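Long-range contacts in vacuolar aminopeptidase 1 (Saccharomyces cerevisiae, PDB 5JGF), which removes N-terminal amino acids, preferably neutral or hydrophobic ones, from peptides and proteins as a dizinc vacuolar enzyme, and travels as the major cargo of the cytoplasm-to-vacuole targeting pathway: residues 89-94 with 342-347; 293-298 with 413-418. One frame throughout, in Å; residues are numbered along the deposited sequence.

Contact 1 of 2, residues 89-94 with 342-347. With ZN (zinc ion), chain K.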
loop_
_atom_site.group_PDB
_atom_site.type_symbol
_atom_site.label_atom_id
_atom_site.label_comp_id
_atom_site.label_asym_id
_atom_site.label_seq_id
_atom_site.Cartn_x
_atom_site.Cartn_y
_atom_site.Cartn_z
ATOM N N GLY D 89 -7.264 22.095 -45.718
ATOM C CA GLY D 89 -8.138 21.059 -45.202
ATOM C C GLY D 89 -8.424 21.287 -43.731
ATOM O O GLY D 89 -7.501 21.499 -42.950
ATOM N N SER D 90 -9.699 21.251 -43.354
ATOM C CA SER D 90 -10.099 21.458 -41.964
ATOM C C SER D 90 -11.242 20.512 -41.624
ATOM O O SER D 90 -11.801 19.864 -42.512
ATOM C CB SER D 90 -10.564 22.903 -41.753
ATOM O OG SER D 90 -9.526 23.823 -42.038
ATOM N N HIS D 91 -11.593 20.416 -40.345
ATOM C CA HIS D 91 -12.701 19.544 -39.985
ATOM C C HIS D 91 -13.865 20.334 -39.413
ATOM O O HIS D 91 -13.676 21.316 -38.695
ATOM C CB HIS D 91 -12.241 18.407 -39.044
ATOM C CG HIS D 91 -11.838 18.845 -37.667
ATOM N ND1 HIS D 91 -12.728 18.900 -36.617
ATOM C CD2 HIS D 91 -10.625 19.146 -37.147
ATOM C CE1 HIS D 91 -12.080 19.210 -35.507
ATOM N NE2 HIS D 91 -10.802 19.364 -35.802
ATOM N N VAL D 92 -15.075 19.925 -39.780
ATOM C CA VAL D 92 -16.274 20.609 -39.324
ATOM C C VAL D 92 -17.017 19.903 -38.204
ATOM O O VAL D 92 -18.005 20.425 -37.699
ATOM C CB VAL D 92 -17.248 20.867 -40.494
ATOM C CG1 VAL D 92 -16.724 22.002 -41.357
ATOM C CG2 VAL D 92 -17.416 19.603 -41.325
ATOM N N ASP D 93 -16.564 18.712 -37.821
ATOM C CA ASP D 93 -17.215 18.031 -36.713
ATOM C C ASP D 93 -16.604 18.624 -35.447
ATOM O O ASP D 93 -15.463 19.088 -35.461
ATOM C CB ASP D 93 -16.974 16.514 -36.752
ATOM C CG ASP D 93 -15.503 16.137 -36.631
ATOM O OD1 ASP D 93 -15.181 15.246 -35.807
ATOM O OD2 ASP D 93 -14.671 16.712 -37.363
ATOM N N ALA D 94 -17.376 18.644 -34.368
ATOM C CA ALA D 94 -16.888 19.160 -33.095
ATOM C C ALA D 94 -17.396 18.247 -31.991
ATOM O O ALA D 94 -18.393 17.546 -32.172
ATOM C CB ALA D 94 -17.390 20.573 -32.867
ATOM N N SER D 342 -3.028 21.964 -43.584
ATOM C CA SER D 342 -3.935 21.228 -42.714
ATOM C C SER D 342 -4.231 22.238 -41.612
ATOM O O SER D 342 -3.413 22.439 -40.716
ATOM C CB SER D 342 -3.238 19.999 -42.131
ATOM O OG SER D 342 -4.057 19.376 -41.159
ATOM N N ALA D 343 -5.388 22.887 -41.698
ATOM C CA ALA D 343 -5.757 23.916 -40.736
ATOM C C ALA D 343 -6.632 23.401 -39.606
ATOM O O ALA D 343 -7.822 23.155 -39.791
ATOM C CB ALA D 343 -6.457 25.072 -41.456
ATOM N N ASP D 344 -6.023 23.239 -38.436
ATOM C CA ASP D 344 -6.734 22.773 -37.255
ATOM C C ASP D 344 -6.237 23.629 -36.096
ATOM O O ASP D 344 -5.041 23.896 -35.975
ATOM C CB ASP D 344 -6.435 21.293 -36.989
ATOM C CG ASP D 344 -7.451 20.650 -36.059
ATOM O OD1 ASP D 344 -8.297 21.381 -35.511
ATOM O OD2 ASP D 344 -7.402 19.413 -35.877
ATOM N N VAL D 345 -7.158 24.079 -35.257
ATOM C CA VAL D 345 -6.798 24.916 -34.124
ATOM C C VAL D 345 -5.728 24.270 -33.255
ATOM O O VAL D 345 -5.684 23.049 -33.112
ATOM C CB VAL D 345 -8.033 25.215 -33.246
ATOM C CG1 VAL D 345 -9.026 26.071 -34.021
ATOM C CG2 VAL D 345 -8.691 23.907 -32.804
ATOM N N ASN D 346 -4.840 25.094 -32.710
ATOM C CA ASN D 346 -3.812 24.594 -31.814
ATOM C C ASN D 346 -3.974 25.324 -30.483
ATOM O O ASN D 346 -4.950 26.053 -30.287
ATOM C CB ASN D 346 -2.398 24.761 -32.393
ATOM C CG ASN D 346 -2.257 25.986 -33.261
ATOM O OD1 ASN D 346 -2.742 27.058 -32.919
ATOM N ND2 ASN D 346 -1.567 25.835 -34.389
ATOM N N HIS D 347 -3.023 25.153 -29.576
ATOM C CA HIS D 347 -3.164 25.718 -28.240
ATOM C C HIS D 347 -2.563 27.066 -27.888
ATOM O O HIS D 347 -1.352 27.259 -27.971
ATOM C CB HIS D 347 -2.648 24.699 -27.221
ATOM C CG HIS D 347 -3.227 23.330 -27.388
ATOM N ND1 HIS D 347 -4.514 23.014 -27.010
ATOM C CD2 HIS D 347 -2.696 22.194 -27.903
ATOM C CE1 HIS D 347 -4.752 21.744 -27.283
ATOM N NE2 HIS D 347 -3.665 21.224 -27.826
HETATM ZN ZN ZN K . -9.358 19.949 -34.325
HETATM O O HOH W 1 -6.608 20.204 -40.328
HETATM O O HOH W 2 -7.591 20.715 -32.863
HETATM O O HOH W 3 -9.391 18.174 -33.310
#
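Gly89 O has two donors: Ala343 N at 2.8 Å, the parallel strand bond, and water 1, which also donates to Ser342 OG at 2.8 Å. Ser342 OG has a further partner in Asp429. One residue along, Ser90 OG reaches Ala343 O at 2.9 Å, lying in the carbonyl plane on a lone pair.

Beyond these, zinc takes over. His91 NE2 binds the ion at 2.1 Å, while Asp344 is bidentate and unequal, with OD1 at 2.1 Å from zinc and OD2 farther away. Ring and carboxylate planes stand 84° apart. Chi1 of Asp344 (-162°) sets CG anti to the backbone N, beside the carbonyl carbon. Asp262 and waters 2 and 3 complete the coordination, and water 2 donates to Val345 O at 3.0 Å. His91 ND1 donates to Asp93 O at 3.0 Å, with the acceptor 8° from the ring plane, and makes a weak bond to Asp93 OD2; with zinc at NE2, these hold the ring's rotation.

Strand 86-91 runs between parallel strands 289-295 and 339-347; His91 closes it, and Asp344 lies where strand 339-347 is interrupted. Helix 261-278 packs on Ser90, and its Asp263 accepts from both His91 N and Val345 N.

Contact 2 of 2, residues 293-298 with 413-418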
loop_
_atom_site.group_PDB
_atom_site.type_symbol
_atom_site.label_atom_id
_atom_site.label_comp_id
_atom_site.label_asym_id
_atom_site.label_seq_id
_atom_site.Cartn_x
_atom_site.Cartn_y
_atom_site.Cartn_z
ATOM N N THR D 293 -11.331 21.935 -48.372
ATOM C CA THR D 293 -12.105 20.731 -48.158
ATOM C C THR D 293 -12.325 20.594 -46.657
ATOM O O THR D 293 -11.379 20.679 -45.873
ATOM C CB THR D 293 -11.385 19.505 -48.742
ATOM O OG1 THR D 293 -11.259 19.674 -50.165
ATOM C CG2 THR D 293 -12.173 18.232 -48.469
ATOM N N LEU D 294 -13.591 20.414 -46.285
ATOM C CA LEU D 294 -14.019 20.304 -44.894
ATOM C C LEU D 294 -14.416 18.868 -44.579
ATOM O O LEU D 294 -15.297 18.299 -45.231
ATOM C CB LEU D 294 -15.203 21.241 -44.659
ATOM C CG LEU D 294 -14.959 22.687 -45.106
ATOM C CD1 LEU D 294 -16.220 23.508 -44.880
ATOM C CD2 LEU D 294 -13.781 23.278 -44.339
ATOM N N TYR D 295 -13.773 18.297 -43.565
ATOM C CA TYR D 295 -14.009 16.912 -43.174
ATOM C C TYR D 295 -14.816 16.713 -41.900
ATOM O O TYR D 295 -14.828 17.558 -41.004
ATOM C CB TYR D 295 -12.666 16.198 -43.000
ATOM C CG TYR D 295 -11.816 16.171 -44.247
ATOM C CD1 TYR D 295 -12.052 15.235 -45.253
ATOM C CD2 TYR D 295 -10.780 17.089 -44.426
ATOM C CE1 TYR D 295 -11.272 15.211 -46.406
ATOM C CE2 TYR D 295 -9.998 17.076 -45.578
ATOM C CZ TYR D 295 -10.248 16.135 -46.560
ATOM O OH TYR D 295 -9.473 16.120 -47.697
ATOM N N ASP D 296 -15.479 15.566 -41.838
ATOM C CA ASP D 296 -16.265 15.171 -40.680
ATOM C C ASP D 296 -15.361 14.186 -39.938
ATOM O O ASP D 296 -14.284 13.834 -40.423
ATOM C CB ASP D 296 -17.541 14.457 -41.150
ATOM C CG ASP D 296 -18.524 14.165 -40.023
ATOM O OD1 ASP D 296 -19.549 13.505 -40.303
ATOM O OD2 ASP D 296 -18.291 14.590 -38.869
ATOM N N ASN D 297 -15.786 13.782 -38.748
ATOM C CA ASN D 297 -15.097 12.777 -37.950
ATOM C C ASN D 297 -13.610 12.878 -37.610
ATOM O O ASN D 297 -12.977 11.857 -37.356
ATOM C CB ASN D 297 -15.362 11.401 -38.572
ATOM C CG ASN D 297 -16.845 11.109 -38.726
ATOM O OD1 ASN D 297 -17.656 11.466 -37.868
ATOM N ND2 ASN D 297 -17.205 10.444 -39.810
ATOM N N GLU D 298 -13.039 14.075 -37.589
ATOM C CA GLU D 298 -11.629 14.183 -37.216
ATOM C C GLU D 298 -11.512 13.843 -35.725
ATOM O O GLU D 298 -10.534 13.234 -35.282
ATOM C CB GLU D 298 -11.112 15.605 -37.461
ATOM C CG GLU D 298 -9.621 15.830 -37.136
ATOM C CD GLU D 298 -9.332 15.920 -35.641
ATOM O OE1 GLU D 298 -10.232 16.325 -34.882
ATOM O OE2 GLU D 298 -8.193 15.606 -35.227
ATOM N N GLY D 413 -3.539 15.186 -32.226
ATOM C CA GLY D 413 -3.279 14.883 -33.624
ATOM C C GLY D 413 -4.178 15.665 -34.559
ATOM O O GLY D 413 -5.074 16.384 -34.112
ATOM N N THR D 414 -3.933 15.538 -35.860
ATOM C CA THR D 414 -4.730 16.232 -36.868
ATOM C C THR D 414 -4.833 15.334 -38.098
ATOM O O THR D 414 -4.294 14.230 -38.114
ATOM C CB THR D 414 -4.069 17.547 -37.324
ATOM O OG1 THR D 414 -2.914 17.239 -38.112
ATOM C CG2 THR D 414 -3.650 18.395 -36.129
ATOM N N ILE D 415 -5.519 15.822 -39.126
ATOM C CA ILE D 415 -5.674 15.069 -40.364
ATOM C C ILE D 415 -4.449 15.280 -41.254
ATOM O O ILE D 415 -4.337 14.673 -42.318
ATOM C CB ILE D 415 -6.917 15.539 -41.155
ATOM C CG1 ILE D 415 -6.758 17.013 -41.536
ATOM C CG2 ILE D 415 -8.180 15.340 -40.323
ATOM C CD1 ILE D 415 -7.919 17.577 -42.346
ATOM N N GLY D 416 -3.542 16.147 -40.811
ATOM C CA GLY D 416 -2.351 16.462 -41.588
ATOM C C GLY D 416 -1.573 15.280 -42.134
ATOM O O GLY D 416 -1.387 15.161 -43.350
ATOM N N PRO D 417 -1.071 14.402 -41.255
ATOM C CA PRO D 417 -0.309 13.230 -41.691
ATOM C C PRO D 417 -1.088 12.356 -42.677
ATOM O O PRO D 417 -0.511 11.811 -43.620
ATOM C CB PRO D 417 -0.004 12.519 -40.378
ATOM C CG PRO D 417 0.185 13.672 -39.433
ATOM C CD PRO D 417 -0.970 14.586 -39.794
ATOM N N SER D 418 -2.395 12.225 -42.457
ATOM C CA SER D 418 -3.235 11.422 -43.340
ATOM C C SER D 418 -3.269 12.025 -44.747
ATOM O O SER D 418 -3.050 11.323 -45.734
ATOM C CB SER D 418 -4.667 11.326 -42.794
ATOM O OG SER D 418 -4.717 10.567 -41.598
#
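Thr414 OG1 is gripped twice: it accepts from Gly416 N at 3.0 Å, with an N-H...O angle of 149°, and it is hydrogen-bonded to Asp429 OD1 on strand 426-434. The first bond, from residue i to the N-H of residue i+2, is an ST turn that caps the start of helix 416-423. The Thr414 side chain points away from 293-298, and its CA lies 3.9 Å from Glu298 OE2. The same carboxylate oxygen is 3.4 Å from Gly413 O; both are acceptors, so the approach is proximity and not a bond.

Direct contact between 293-298 and 413-418 is therefore mainly apolar, and Ile415 carries it by dividing its two branches. CG2 meets the aliphatic part of Glu298, touching CG at 3.5 Å. With chi1 at 61°, CG1 sits between the backbone N and the carbonyl carbon, and the extended CD1 beyond it comes to 3.6 Å from CD2 of the Tyr295 ring, approaching it obliquely.

In the fold, this is where strand 289-295 of the central mixed sheet runs out into a loop beside the dizinc site, and the turn before helix 416-423 packs against that exit. Glu298 binds zinc in a structure of this protein and probably contacts substrate, as in relatives; here its side chain stands about 4 Å from a zinc ion (nearest atoms), beyond bonding distance. Its CG is anti to the backbone N, against Ile415, and the bend at chi2 turns CD and the carboxylate off that line.

Within the loop, Asn297 N donates to Asp296 OD2 at 2.6 Å, from 47° above the carboxylate plane. Ile415 also packs on Ser302, Ala308 and Ser342, and Pro417, in the first turn of the helix, touches Leu303 of a neighbouring subunit.

How the contacts relate
Both contacts reach the same central sheet, with centres about 7 Å apart. Strands 86-91 and 289-295 are neighbours in it, joined by probable hydrogen bonds of 2.7 Å from Val92 N to Tyr295 O and from Tyr295 N to Ser90 O. Contact 1 is wholly buried and pairs strand with strand, through directional backbone, hydroxyl and metal bonds. Contact 2 is only partly buried, with Gly413 exposed; it sets a strand end and the loop after it against the turn before a helix, and side-chain packing replaces bonds across it. Two aspartates tie them together: Asp429 OD1 bonds to both Ser342 and Thr414, and Asp93 OD2 accepts from Glu298 N.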